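Local coordinates for protein RNA-dependent RNA Polymerase (Bombyx mori cytoplasmic polyhedrosis virus, PDB 6TZ0) that copies RNA from an RNA template, making the viral plus strands in fully conservative transcription and the minus strands of the double-stranded genome, at residues A[219-224]-A[335-340]; A[394-399]-A[659-664]; A[653-658]-A[702-707]; A[1069-1074]-A[1173-1178]; A[1137-1142]-A[1178-1183]. One frame throughout, in Å; residues are numbered along the deposited sequence.

Contact 1 (A[219-224]-A[335-340]); sequences SGILTH and CRAMTN
No ring, amide or guanidinium has a face or an edge in the meeting of I221 and L222 with A337 and M338; every group that touches is aliphatic or thioether. L222 does most of the work. With its CG set anti to the carbonyl carbon (chi1 -68°), the isobutyl fork reaches the helix, and L222 CD1 lies 3.8 Å from A337 CB. The other branch serves M338, whose extended chain brings M338 CE to 3.8 Å from L222 CD2, the two side chains crossing at a slant. I221 adds a looser touch, its CG2 branch 4.1 Å from A337 CB. G220, with positive phi, closes helix 206-218 in a Schellman motif, and T223 caps the start of helix 224-237; between these two ends the link presents I221 and L222 to helix 325-339. A216 reaches both L222 and A337. With no hydrogen bond or charge pair across it, this buried contact rests on shape and on the exclusion of water.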
# COMPACT_ATOMS: atom_id res chain seq x y z
N SER A 219 -11.05 -17.97 26.03
CA SER A 219 -11.70 -16.68 25.93
C SER A 219 -13.09 -16.65 26.54
O SER A 219 -13.61 -15.57 26.80
CB SER A 219 -11.79 -16.30 24.45
OG SER A 219 -10.50 -16.09 23.92
N GLY A 220 -13.71 -17.80 26.77
CA GLY A 220 -15.10 -17.82 27.18
C GLY A 220 -16.08 -17.72 26.04
O GLY A 220 -17.28 -17.59 26.29
N ILE A 221 -15.61 -17.78 24.80
CA ILE A 221 -16.49 -17.69 23.64
C ILE A 221 -17.09 -19.04 23.31
O ILE A 221 -18.31 -19.17 23.10
CB ILE A 221 -15.71 -17.10 22.45
CG1 ILE A 221 -15.28 -15.67 22.78
CG2 ILE A 221 -16.52 -17.16 21.18
CD1 ILE A 221 -14.26 -15.12 21.84
N LEU A 222 -16.27 -20.08 23.28
CA LEU A 222 -16.75 -21.43 23.02
C LEU A 222 -16.71 -22.25 24.29
O LEU A 222 -15.78 -22.13 25.09
CB LEU A 222 -15.91 -22.12 21.95
CG LEU A 222 -15.99 -21.59 20.52
CD1 LEU A 222 -15.02 -22.35 19.66
CD2 LEU A 222 -17.39 -21.74 19.98
N THR A 223 -17.73 -23.08 24.48
CA THR A 223 -17.71 -24.09 25.52
C THR A 223 -17.08 -25.36 24.94
O THR A 223 -16.53 -25.35 23.84
CB THR A 223 -19.12 -24.32 26.06
OG1 THR A 223 -19.96 -24.84 25.02
CG2 THR A 223 -19.70 -23.02 26.55
N HIS A 224 -17.13 -26.46 25.68
CA HIS A 224 -16.51 -27.69 25.19
C HIS A 224 -17.36 -28.36 24.12
O HIS A 224 -16.83 -28.88 23.13
CB HIS A 224 -16.22 -28.64 26.35
CG HIS A 224 -15.18 -28.14 27.29
ND1 HIS A 224 -13.84 -28.14 26.98
CD2 HIS A 224 -15.28 -27.60 28.53
CE1 HIS A 224 -13.15 -27.64 27.99
NE2 HIS A 224 -14.00 -27.30 28.94
N CYS A 335 -20.23 -18.25 16.52
CA CYS A 335 -20.14 -18.57 15.09
C CYS A 335 -18.93 -17.92 14.42
O CYS A 335 -18.43 -18.44 13.42
CB CYS A 335 -21.42 -18.19 14.38
SG CYS A 335 -22.81 -19.23 14.83
N ARG A 336 -18.46 -16.78 14.94
CA ARG A 336 -17.20 -16.22 14.47
C ARG A 336 -16.04 -17.15 14.80
O ARG A 336 -15.11 -17.31 14.00
CB ARG A 336 -16.94 -14.83 15.07
CG ARG A 336 -17.90 -13.75 14.63
CD ARG A 336 -17.79 -13.58 13.15
NE ARG A 336 -16.52 -13.00 12.75
CZ ARG A 336 -16.37 -11.74 12.36
NH1 ARG A 336 -17.43 -10.96 12.27
NH2 ARG A 336 -15.18 -11.28 12.01
N ALA A 337 -16.07 -17.76 15.98
CA ALA A 337 -15.05 -18.75 16.32
C ALA A 337 -15.22 -20.04 15.52
O ALA A 337 -14.24 -20.76 15.31
CB ALA A 337 -15.09 -19.05 17.82
N MET A 338 -16.44 -20.34 15.08
CA MET A 338 -16.68 -21.58 14.35
C MET A 338 -16.35 -21.47 12.87
O MET A 338 -16.06 -22.49 12.24
CB MET A 338 -18.12 -22.03 14.52
CG MET A 338 -18.44 -22.56 15.89
SD MET A 338 -20.16 -23.00 16.13
CE MET A 338 -20.12 -23.41 17.86
N THR A 339 -16.41 -20.28 12.29
CA THR A 339 -16.13 -20.15 10.86
C THR A 339 -14.74 -19.61 10.55
O THR A 339 -14.17 -19.97 9.52
CB THR A 339 -17.18 -19.25 10.19
OG1 THR A 339 -17.27 -18.01 10.90
CG2 THR A 339 -18.53 -19.92 10.16
N ASN A 340 -14.18 -18.76 11.40
CA ASN A 340 -12.83 -18.26 11.19
C ASN A 340 -11.84 -19.16 11.90
O ASN A 340 -12.11 -19.72 12.97
CB ASN A 340 -12.69 -16.82 11.68
CG ASN A 340 -11.39 -16.16 11.21
OD1 ASN A 340 -10.59 -16.76 10.50
ND2 ASN A 340 -11.19 -14.91 11.62

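Contact 2 (A[394-399]-A[659-664]); sequences QSYLSS and NELKRA
L661 leans from helix 644-665 onto helix 389-397, where S395 and Y396 receive it. Its CB leaves the helix in the direction of those two residues, and CG follows anti to the carbonyl carbon (chi1 -64°). From there the CD1 branch makes the contact. L661 CD1 lies 3.8 Å from S395 O and 4.0 Å from Y396 CA, so much of what it meets is main chain. L661 CD1 also comes within 4.1 Å of Y396 CB, and it stands at the edge of the tyrosine ring, near the ring plane, 4.2 Å from Y396 CD1. The two side chains cross at about a right angle. Because CG of Y396 is anti to its own backbone N (chi1 -179°), the ring is placed with its CD1 edge next to the leucine methyl. No polar bond joins the segments: the hydroxyl of S395 is engaged with I392 O, one turn back in its own helix. Little surface is buried, and both S395 and L661 stay exposed, which makes this an outer-edge contact. Y396 also touches R657 of the same helix 644-665, while L397 and Q394 pack elsewhere, on helix 557-573. Through N659 and R663 another side of helix 644-665 packs on helix 690-705, which itself touches helix 389-397, so the three helices form one cluster.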
# COMPACT_ATOMS: atom_id res chain seq x y z
N GLN A 394 -19.26 14.87 -10.95
CA GLN A 394 -18.66 16.18 -11.11
C GLN A 394 -19.54 17.32 -10.62
O GLN A 394 -19.00 18.36 -10.28
CB GLN A 394 -18.27 16.42 -12.57
CG GLN A 394 -17.09 15.60 -13.00
CD GLN A 394 -15.89 15.81 -12.12
OE1 GLN A 394 -15.45 14.90 -11.42
NE2 GLN A 394 -15.37 17.03 -12.11
N SER A 395 -20.86 17.12 -10.54
CA SER A 395 -21.73 18.16 -10.00
C SER A 395 -21.44 18.45 -8.53
O SER A 395 -21.62 19.58 -8.08
CB SER A 395 -23.19 17.77 -10.18
OG SER A 395 -23.52 16.66 -9.36
N TYR A 396 -20.96 17.46 -7.80
CA TYR A 396 -20.51 17.69 -6.43
C TYR A 396 -19.03 18.04 -6.36
O TYR A 396 -18.65 18.90 -5.57
CB TYR A 396 -20.80 16.46 -5.57
CG TYR A 396 -20.39 16.62 -4.14
CD1 TYR A 396 -21.09 17.44 -3.28
CD2 TYR A 396 -19.30 15.93 -3.64
CE1 TYR A 396 -20.72 17.59 -1.96
CE2 TYR A 396 -18.92 16.06 -2.33
CZ TYR A 396 -19.63 16.88 -1.49
OH TYR A 396 -19.24 17.01 -0.18
N LEU A 397 -18.19 17.39 -7.17
CA LEU A 397 -16.75 17.61 -7.04
C LEU A 397 -16.27 18.93 -7.63
O LEU A 397 -15.25 19.45 -7.18
CB LEU A 397 -15.99 16.46 -7.68
CG LEU A 397 -16.05 15.11 -6.98
CD1 LEU A 397 -15.37 14.06 -7.84
CD2 LEU A 397 -15.40 15.19 -5.62
N SER A 398 -16.99 19.51 -8.60
CA SER A 398 -16.51 20.71 -9.26
C SER A 398 -16.65 21.96 -8.41
O SER A 398 -16.11 23.00 -8.77
CB SER A 398 -17.26 20.90 -10.58
OG SER A 398 -18.63 21.13 -10.34
N SER A 399 -17.36 21.89 -7.29
CA SER A 399 -17.45 23.01 -6.37
C SER A 399 -16.27 23.08 -5.41
O SER A 399 -16.20 24.03 -4.62
CB SER A 399 -18.76 22.92 -5.59
OG SER A 399 -18.81 21.73 -4.84
N ASN A 659 -25.38 12.20 -6.06
CA ASN A 659 -26.72 11.62 -6.15
C ASN A 659 -27.69 12.37 -5.26
O ASN A 659 -28.87 12.49 -5.60
CB ASN A 659 -26.70 10.15 -5.78
CG ASN A 659 -27.94 9.42 -6.23
OD1 ASN A 659 -28.74 9.96 -6.99
ND2 ASN A 659 -28.13 8.22 -5.73
N GLU A 660 -27.22 12.85 -4.11
CA GLU A 660 -28.05 13.70 -3.25
C GLU A 660 -28.46 14.98 -3.98
O GLU A 660 -29.64 15.36 -3.98
CB GLU A 660 -27.29 14.01 -1.96
CG GLU A 660 -28.06 14.78 -0.92
CD GLU A 660 -27.30 14.92 0.38
OE1 GLU A 660 -26.14 14.45 0.44
OE2 GLU A 660 -27.85 15.47 1.35
N LEU A 661 -27.50 15.64 -4.65
CA LEU A 661 -27.81 16.84 -5.43
C LEU A 661 -28.72 16.53 -6.62
O LEU A 661 -29.59 17.34 -6.97
CB LEU A 661 -26.52 17.48 -5.94
CG LEU A 661 -25.54 18.05 -4.93
CD1 LEU A 661 -24.32 18.57 -5.64
CD2 LEU A 661 -26.21 19.13 -4.11
N LYS A 662 -28.54 15.37 -7.26
CA LYS A 662 -29.35 14.99 -8.41
C LYS A 662 -30.79 14.70 -8.01
O LYS A 662 -31.72 15.07 -8.73
CB LYS A 662 -28.72 13.77 -9.08
CG LYS A 662 -29.41 13.26 -10.31
CD LYS A 662 -29.28 14.24 -11.45
CE LYS A 662 -29.71 13.61 -12.76
NZ LYS A 662 -31.15 13.26 -12.79
N ARG A 663 -30.98 14.05 -6.86
CA ARG A 663 -32.32 13.85 -6.33
C ARG A 663 -32.96 15.17 -5.94
O ARG A 663 -34.17 15.34 -6.08
CB ARG A 663 -32.28 12.92 -5.13
CG ARG A 663 -32.08 11.48 -5.48
CD ARG A 663 -31.92 10.68 -4.21
NE ARG A 663 -33.05 10.84 -3.31
CZ ARG A 663 -34.14 10.10 -3.34
NH1 ARG A 663 -34.27 9.14 -4.24
NH2 ARG A 663 -35.11 10.32 -2.46
N ALA A 664 -32.16 16.12 -5.44
CA ALA A 664 -32.70 17.45 -5.15
C ALA A 664 -33.17 18.15 -6.41
O ALA A 664 -34.24 18.77 -6.42
CB ALA A 664 -31.65 18.29 -4.43

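Contact 3 (A[653-658]-A[702-707]); sequences QGLVRG and SILNES
L655 points from helix 644-665 at the C-terminal part of helix 690-705 and the residues that follow it, meeting L704 and S707. The leucines cross at a slant, branch to branch, with L655 CD1 3.8 Å from L704 CD2. Both have CG anti to the carbonyl carbon, but they are aimed differently: L655 heads straight for the other helix, whereas L704 leaves its backbone obliquely and only its CD2 branch turns in to the contact. On another flank of the same methyl sits S707, whose OG is 3.7 Å from L655 CD1 and whose CB is 3.8 Å from it. That is van der Waals packing of a hydroxyl on a methyl and not a hydrogen bond. I703 fills in beside them, its CG2 4.4 Å from L655 O. All four residues are buried. V656 rests on L672 and I675 of strand 672-677, while the side chain of L704 comes to about 5 Å from that of V548, a magnesium-binding position on strand 541-548. The two helices and the antiparallel sheet, with the magnesium-binding aspartates D547, D680 and D681 on it and in its hairpin turn, belong to the palm, as in polymerases of this family; by their order in the chain these are probably the helices of motifs B and D.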
# COMPACT_ATOMS: atom_id res chain seq x y z
N GLN A 653 -17.37 9.32 -2.52
CA GLN A 653 -18.05 10.46 -1.92
C GLN A 653 -18.65 11.37 -2.99
O GLN A 653 -19.73 11.94 -2.77
CB GLN A 653 -17.11 11.23 -0.99
CG GLN A 653 -16.11 12.15 -1.63
CD GLN A 653 -15.13 12.70 -0.63
OE1 GLN A 653 -15.11 12.30 0.52
NE2 GLN A 653 -14.34 13.67 -1.06
N GLY A 654 -18.03 11.42 -4.17
CA GLY A 654 -18.59 12.19 -5.25
C GLY A 654 -19.87 11.59 -5.79
O GLY A 654 -20.85 12.31 -6.00
N LEU A 655 -19.89 10.27 -5.99
CA LEU A 655 -21.10 9.60 -6.46
C LEU A 655 -22.25 9.74 -5.47
O LEU A 655 -23.38 10.04 -5.87
CB LEU A 655 -20.85 8.13 -6.76
CG LEU A 655 -19.97 7.70 -7.93
CD1 LEU A 655 -19.84 6.19 -7.91
CD2 LEU A 655 -20.55 8.16 -9.24
N VAL A 656 -21.98 9.58 -4.17
CA VAL A 656 -23.06 9.63 -3.19
C VAL A 656 -23.59 11.05 -3.03
O VAL A 656 -24.81 11.29 -3.10
CB VAL A 656 -22.58 9.04 -1.85
CG1 VAL A 656 -23.61 9.28 -0.76
CG2 VAL A 656 -22.36 7.56 -2.00
N ARG A 657 -22.71 12.03 -2.82
CA ARG A 657 -23.18 13.39 -2.61
C ARG A 657 -23.74 14.01 -3.88
O ARG A 657 -24.69 14.82 -3.82
CB ARG A 657 -22.05 14.23 -2.04
CG ARG A 657 -21.62 13.84 -0.64
CD ARG A 657 -22.69 14.22 0.35
NE ARG A 657 -22.25 14.02 1.73
CZ ARG A 657 -23.01 14.23 2.79
NH1 ARG A 657 -24.25 14.64 2.63
NH2 ARG A 657 -22.53 14.02 4.01
N GLY A 658 -23.23 13.62 -5.05
CA GLY A 658 -23.83 14.07 -6.28
C GLY A 658 -25.17 13.42 -6.55
O GLY A 658 -26.02 14.01 -7.22
N SER A 702 -28.42 1.95 -7.11
CA SER A 702 -28.51 1.96 -8.56
C SER A 702 -27.47 2.87 -9.19
O SER A 702 -26.97 2.57 -10.28
CB SER A 702 -29.91 2.39 -9.00
OG SER A 702 -30.14 3.75 -8.67
N ILE A 703 -27.10 3.96 -8.52
CA ILE A 703 -26.09 4.83 -9.10
C ILE A 703 -24.69 4.25 -8.90
O ILE A 703 -23.78 4.60 -9.66
CB ILE A 703 -26.25 6.25 -8.54
CG1 ILE A 703 -25.67 7.27 -9.50
CG2 ILE A 703 -25.53 6.43 -7.22
CD1 ILE A 703 -26.16 8.62 -9.22
N LEU A 704 -24.49 3.36 -7.93
CA LEU A 704 -23.24 2.60 -7.90
C LEU A 704 -23.22 1.52 -8.96
O LEU A 704 -22.16 1.22 -9.51
CB LEU A 704 -23.03 1.98 -6.52
CG LEU A 704 -22.71 2.96 -5.40
CD1 LEU A 704 -22.75 2.26 -4.07
CD2 LEU A 704 -21.35 3.55 -5.62
N ASN A 705 -24.37 0.93 -9.27
CA ASN A 705 -24.43 -0.07 -10.34
C ASN A 705 -24.21 0.55 -11.71
O ASN A 705 -23.62 -0.07 -12.59
CB ASN A 705 -25.77 -0.79 -10.30
CG ASN A 705 -25.96 -1.59 -9.04
OD1 ASN A 705 -25.02 -2.20 -8.53
ND2 ASN A 705 -27.17 -1.59 -8.51
N GLU A 706 -24.70 1.78 -11.91
CA GLU A 706 -24.47 2.53 -13.14
C GLU A 706 -23.02 2.96 -13.32
O GLU A 706 -22.63 3.28 -14.45
CB GLU A 706 -25.37 3.77 -13.16
CG GLU A 706 -26.83 3.52 -13.41
CD GLU A 706 -27.15 3.31 -14.87
OE1 GLU A 706 -26.48 3.93 -15.72
OE2 GLU A 706 -28.07 2.52 -15.18
N SER A 707 -22.23 2.96 -12.26
CA SER A 707 -20.83 3.33 -12.32
C SER A 707 -19.91 2.14 -12.57
O SER A 707 -18.69 2.31 -12.60
CB SER A 707 -20.42 4.04 -11.04
OG SER A 707 -19.04 4.37 -11.08

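Contact 4 (A[1069-1074]-A[1173-1178]); sequences ANLLRL and QCRALY
R1175 is the first residue of 1173-1178 to reach the loop, where it meets L1071 and L1072. Its CG is anti to the backbone N (chi1 -174°) and the chain stays extended to NE, which carries the guanidinium well clear of the helix. There one nitrogen does the touching: R1175 NH1 lies 3.4 Å from L1072 CD1 and 3.5 Å from L1071 CD1. The methyl of L1071 approaches the guanidinium at its edge, in the plane, so the leucines cover neither face of the group. Both leucines cross the arginine chain at about a right angle. The next residue, A1176, offers its CB to the same L1072 methyl, with A1176 CB 3.9 Å from L1072 CD1, and that methyl thus touches both the alanine and the arginine end. A1176 also packs on D1075 and V1076 of helix 1074-1080. Beyond it the helix continues into the core through Y1178. No hydrogen bond spans the segments, and R1175 and L1071 are exposed, so the seam is partly open to solvent. The first turn of helix 1174-1188 is thus packed against the link between helices 1054-1062 and 1074-1080, inside the C-terminal region that in reovirus-type polymerases forms the bracelet domain.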
# COMPACT_ATOMS: atom_id res chain seq x y z
N ALA A 1069 -11.65 16.84 28.80
CA ALA A 1069 -11.48 16.79 30.25
C ALA A 1069 -10.00 16.56 30.59
O ALA A 1069 -9.59 15.54 31.14
CB ALA A 1069 -12.37 15.71 30.86
N ASN A 1070 -9.20 17.56 30.24
CA ASN A 1070 -7.79 17.61 30.60
C ASN A 1070 -7.62 18.57 31.77
O ASN A 1070 -7.31 19.75 31.60
CB ASN A 1070 -6.93 17.98 29.37
CG ASN A 1070 -7.47 19.16 28.60
OD1 ASN A 1070 -8.48 19.75 28.97
ND2 ASN A 1070 -6.79 19.51 27.52
N LEU A 1071 -7.82 18.04 32.98
CA LEU A 1071 -7.74 18.87 34.18
C LEU A 1071 -6.30 19.27 34.48
O LEU A 1071 -5.95 20.45 34.47
CB LEU A 1071 -8.37 18.12 35.36
CG LEU A 1071 -8.80 18.80 36.67
CD1 LEU A 1071 -7.65 19.05 37.66
CD2 LEU A 1071 -9.53 20.10 36.37
N LEU A 1072 -5.45 18.28 34.73
CA LEU A 1072 -4.01 18.48 34.79
C LEU A 1072 -3.39 17.74 33.61
O LEU A 1072 -3.51 16.52 33.51
CB LEU A 1072 -3.43 17.97 36.11
CG LEU A 1072 -3.84 18.71 37.37
CD1 LEU A 1072 -3.27 18.02 38.60
CD2 LEU A 1072 -3.39 20.16 37.31
N ARG A 1073 -2.77 18.49 32.71
CA ARG A 1073 -2.17 17.90 31.51
C ARG A 1073 -0.67 18.08 31.48
O ARG A 1073 0.05 17.15 31.11
CB ARG A 1073 -2.82 18.52 30.26
CG ARG A 1073 -2.28 17.97 28.95
CD ARG A 1073 -2.57 16.49 28.83
NE ARG A 1073 -4.00 16.20 28.76
CZ ARG A 1073 -4.53 15.00 28.95
NH1 ARG A 1073 -5.84 14.83 28.86
NH2 ARG A 1073 -3.75 13.96 29.22
N LEU A 1074 -0.17 19.25 31.88
CA LEU A 1074 1.26 19.49 31.86
C LEU A 1074 1.95 18.76 33.01
O LEU A 1074 2.99 18.11 32.83
CB LEU A 1074 1.52 21.00 31.91
CG LEU A 1074 2.87 21.60 31.52
CD1 LEU A 1074 2.64 22.97 30.92
CD2 LEU A 1074 3.79 21.72 32.71
N GLN A 1173 3.82 19.41 42.81
CA GLN A 1173 3.62 18.24 41.96
C GLN A 1173 3.27 17.01 42.77
O GLN A 1173 3.52 15.89 42.33
CB GLN A 1173 4.86 18.02 41.11
CG GLN A 1173 6.13 17.95 41.93
CD GLN A 1173 7.36 17.94 41.06
OE1 GLN A 1173 7.26 17.90 39.83
NE2 GLN A 1173 8.52 17.98 41.69
N CYS A 1174 2.70 17.19 43.96
CA CYS A 1174 2.20 16.07 44.74
C CYS A 1174 0.82 15.63 44.29
O CYS A 1174 0.52 14.43 44.37
CB CYS A 1174 2.14 16.43 46.23
SG CYS A 1174 3.73 16.58 47.04
N ARG A 1175 -0.01 16.56 43.81
CA ARG A 1175 -1.41 16.26 43.55
C ARG A 1175 -1.57 15.29 42.38
O ARG A 1175 -2.23 14.25 42.51
CB ARG A 1175 -2.17 17.56 43.30
CG ARG A 1175 -3.68 17.41 43.15
CD ARG A 1175 -4.34 18.78 43.06
NE ARG A 1175 -5.80 18.69 42.99
CZ ARG A 1175 -6.50 18.67 41.85
NH1 ARG A 1175 -5.88 18.74 40.68
NH2 ARG A 1175 -7.82 18.58 41.89
N ALA A 1176 -0.94 15.60 41.25
CA ALA A 1176 -0.98 14.73 40.08
C ALA A 1176 -0.27 13.40 40.32
O ALA A 1176 -0.71 12.37 39.83
CB ALA A 1176 -0.34 15.44 38.90
N LEU A 1177 0.81 13.45 41.10
CA LEU A 1177 1.58 12.26 41.44
C LEU A 1177 0.76 11.28 42.27
O LEU A 1177 0.79 10.08 42.02
CB LEU A 1177 2.84 12.65 42.22
CG LEU A 1177 3.71 11.50 42.72
CD1 LEU A 1177 4.37 10.78 41.56
CD2 LEU A 1177 4.75 12.00 43.70
N TYR A 1178 0.01 11.79 43.24
CA TYR A 1178 -0.83 10.94 44.07
C TYR A 1178 -2.06 10.48 43.29
O TYR A 1178 -2.57 9.37 43.54
CB TYR A 1178 -1.26 11.68 45.33
CG TYR A 1178 -0.15 12.11 46.26
CD1 TYR A 1178 1.10 11.53 46.22
CD2 TYR A 1178 -0.35 13.16 47.16
CE1 TYR A 1178 2.11 11.94 47.06
CE2 TYR A 1178 0.65 13.58 48.00
CZ TYR A 1178 1.88 12.97 47.95
OH TYR A 1178 2.89 13.38 48.79

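Contact 5 (A[1137-1142]-A[1178-1183]); sequences VEYHYV and YNIFSY
Y1139 and Y1141, separated by H1140 with its positive phi (62°), come from an irregular chain that ends in strand 1141-1142 and face I1180 and F1181 on a helix, the Y1139 and I1180 CA atoms 8.9 Å apart. F1181 turns the edge of its ring to the face of Y1139 in a T-shaped pair, ring centres 5.2 Å apart and planes at 64°. F1181 CE1 leads, 3.6 Å from Y1139 CE1 and displaced toward the rim of the tyrosine ring. I1180 touches both tyrosines. Its CG2 is 4.1 Å from Y1139 CD2 and 3.6 Å from Y1141 CE1, while its CD1 sits at the edge of the Y1141 ring, 3.8 Å from that same CE1. Y1141 reaches it from a crowded position, CG between the backbone N and the carbonyl carbon (chi1 63°). All four residues are buried. Y1022 completes the cluster, stacking on F1181 and sharing a hydrogen bond between its hydroxyl and that of Y1139; R1080 makes a cation-pi contact with Y1141. Strand 1141-1142 pairs antiparallel with strand 867-868, and I1180 also packs on V1076 and I1079, so helix 1174-1188 is wedged against both that small ladder and helix 1074-1080.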
# COMPACT_ATOMS: atom_id res chain seq x y z
N VAL A 1137 11.08 14.48 40.42
CA VAL A 1137 10.24 13.29 40.51
C VAL A 1137 9.71 12.95 39.13
O VAL A 1137 9.47 13.83 38.30
CB VAL A 1137 9.11 13.46 41.55
CG1 VAL A 1137 9.69 13.73 42.93
CG2 VAL A 1137 8.16 14.55 41.16
N GLU A 1138 9.57 11.65 38.86
CA GLU A 1138 9.13 11.14 37.57
C GLU A 1138 8.70 9.70 37.78
O GLU A 1138 9.22 9.01 38.67
CB GLU A 1138 10.23 11.25 36.51
CG GLU A 1138 11.49 10.46 36.83
CD GLU A 1138 12.60 10.70 35.82
OE1 GLU A 1138 12.40 11.53 34.91
OE2 GLU A 1138 13.66 10.06 35.95
N TYR A 1139 7.73 9.24 36.99
CA TYR A 1139 7.21 7.94 37.40
C TYR A 1139 7.16 6.90 36.29
O TYR A 1139 7.39 5.72 36.58
CB TYR A 1139 5.84 8.13 38.04
CG TYR A 1139 5.47 6.97 38.90
CD1 TYR A 1139 6.17 6.73 40.07
CD2 TYR A 1139 4.44 6.11 38.56
CE1 TYR A 1139 5.87 5.67 40.87
CE2 TYR A 1139 4.12 5.05 39.36
CZ TYR A 1139 4.84 4.83 40.52
OH TYR A 1139 4.53 3.78 41.33
N HIS A 1140 6.85 7.29 35.05
CA HIS A 1140 7.04 6.49 33.83
C HIS A 1140 6.24 5.19 33.83
O HIS A 1140 6.78 4.09 33.97
CB HIS A 1140 8.53 6.19 33.60
CG HIS A 1140 9.35 7.40 33.24
ND1 HIS A 1140 9.94 8.20 34.19
CD2 HIS A 1140 9.68 7.93 32.04
CE1 HIS A 1140 10.60 9.17 33.59
NE2 HIS A 1140 10.46 9.03 32.29
N TYR A 1141 4.93 5.33 33.70
CA TYR A 1141 4.08 4.18 33.40
C TYR A 1141 3.69 4.18 31.92
O TYR A 1141 3.80 5.19 31.22
CB TYR A 1141 2.84 4.16 34.28
CG TYR A 1141 1.90 5.34 34.12
CD1 TYR A 1141 2.07 6.50 34.85
CD2 TYR A 1141 0.81 5.28 33.26
CE1 TYR A 1141 1.21 7.56 34.72
CE2 TYR A 1141 -0.05 6.33 33.12
CZ TYR A 1141 0.15 7.47 33.85
OH TYR A 1141 -0.70 8.54 33.72
N VAL A 1142 3.23 3.02 31.44
CA VAL A 1142 2.82 2.83 30.06
C VAL A 1142 1.49 2.07 30.04
O VAL A 1142 1.40 0.97 30.59
CB VAL A 1142 3.86 2.06 29.23
CG1 VAL A 1142 3.33 1.75 27.85
CG2 VAL A 1142 5.16 2.84 29.09
N TYR A 1178 0.01 11.79 43.24
CA TYR A 1178 -0.83 10.94 44.07
C TYR A 1178 -2.06 10.48 43.29
O TYR A 1178 -2.57 9.37 43.54
CB TYR A 1178 -1.26 11.68 45.33
CG TYR A 1178 -0.15 12.11 46.26
CD1 TYR A 1178 1.10 11.53 46.22
CD2 TYR A 1178 -0.35 13.16 47.16
CE1 TYR A 1178 2.11 11.94 47.06
CE2 TYR A 1178 0.65 13.58 48.00
CZ TYR A 1178 1.88 12.97 47.95
OH TYR A 1178 2.89 13.38 48.79
N ASN A 1179 -2.54 11.30 42.35
CA ASN A 1179 -3.62 10.86 41.47
C ASN A 1179 -3.18 9.70 40.59
O ASN A 1179 -3.96 8.78 40.34
CB ASN A 1179 -4.10 12.02 40.60
CG ASN A 1179 -4.87 13.05 41.37
OD1 ASN A 1179 -5.64 12.72 42.27
ND2 ASN A 1179 -4.70 14.31 41.01
N ILE A 1180 -1.94 9.74 40.11
CA ILE A 1180 -1.40 8.63 39.33
C ILE A 1180 -1.25 7.38 40.18
O ILE A 1180 -1.56 6.27 39.73
CB ILE A 1180 -0.07 9.06 38.68
CG1 ILE A 1180 -0.35 10.01 37.51
CG2 ILE A 1180 0.77 7.88 38.24
CD1 ILE A 1180 0.86 10.62 36.93
N PHE A 1181 -0.80 7.55 41.44
CA PHE A 1181 -0.72 6.44 42.39
C PHE A 1181 -2.07 5.75 42.56
O PHE A 1181 -2.19 4.53 42.38
CB PHE A 1181 -0.25 6.93 43.76
CG PHE A 1181 1.21 7.26 43.84
CD1 PHE A 1181 2.07 6.98 42.80
CD2 PHE A 1181 1.72 7.82 44.99
CE1 PHE A 1181 3.41 7.28 42.90
CE2 PHE A 1181 3.05 8.11 45.10
CZ PHE A 1181 3.90 7.84 44.05
N SER A 1182 -3.10 6.54 42.86
CA SER A 1182 -4.43 6.00 43.07
C SER A 1182 -5.01 5.39 41.79
O SER A 1182 -5.62 4.32 41.83
CB SER A 1182 -5.34 7.10 43.60
OG SER A 1182 -5.46 8.14 42.64
N TYR A 1183 -4.77 6.02 40.64
CA TYR A 1183 -5.33 5.56 39.37
C TYR A 1183 -4.74 4.22 38.95
O TYR A 1183 -5.47 3.29 38.58
CB TYR A 1183 -5.08 6.62 38.30
CG TYR A 1183 -5.54 6.27 36.91
CD1 TYR A 1183 -6.88 6.23 36.59
CD2 TYR A 1183 -4.61 6.04 35.91
CE1 TYR A 1183 -7.30 5.93 35.32
CE2 TYR A 1183 -5.02 5.74 34.63
CZ TYR A 1183 -6.36 5.69 34.35
OH TYR A 1183 -6.77 5.39 33.08

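How the contacts relate
Along the chain contact 1 closes first, in the N-terminal part; contacts 2 and 3 follow in the central polymerase domain, and contacts 4 and 5 in the C-terminal region. Contacts 2 and 3 have centres about 10 Å apart and share helix 644-665, with Y396 CD1 packed 3.6 Å from R657 CB. Contacts 4 and 5 are likewise about 10 Å apart between centres and share helix 1174-1188 and Y1178. Within each pair the segments alternate along the chain, and in each pair a single helix takes part in both contacts. Contact 1 and the two pairs are separated by about 38 to 53 Å between centres, so the contacts sample three separate regions of the polymerase.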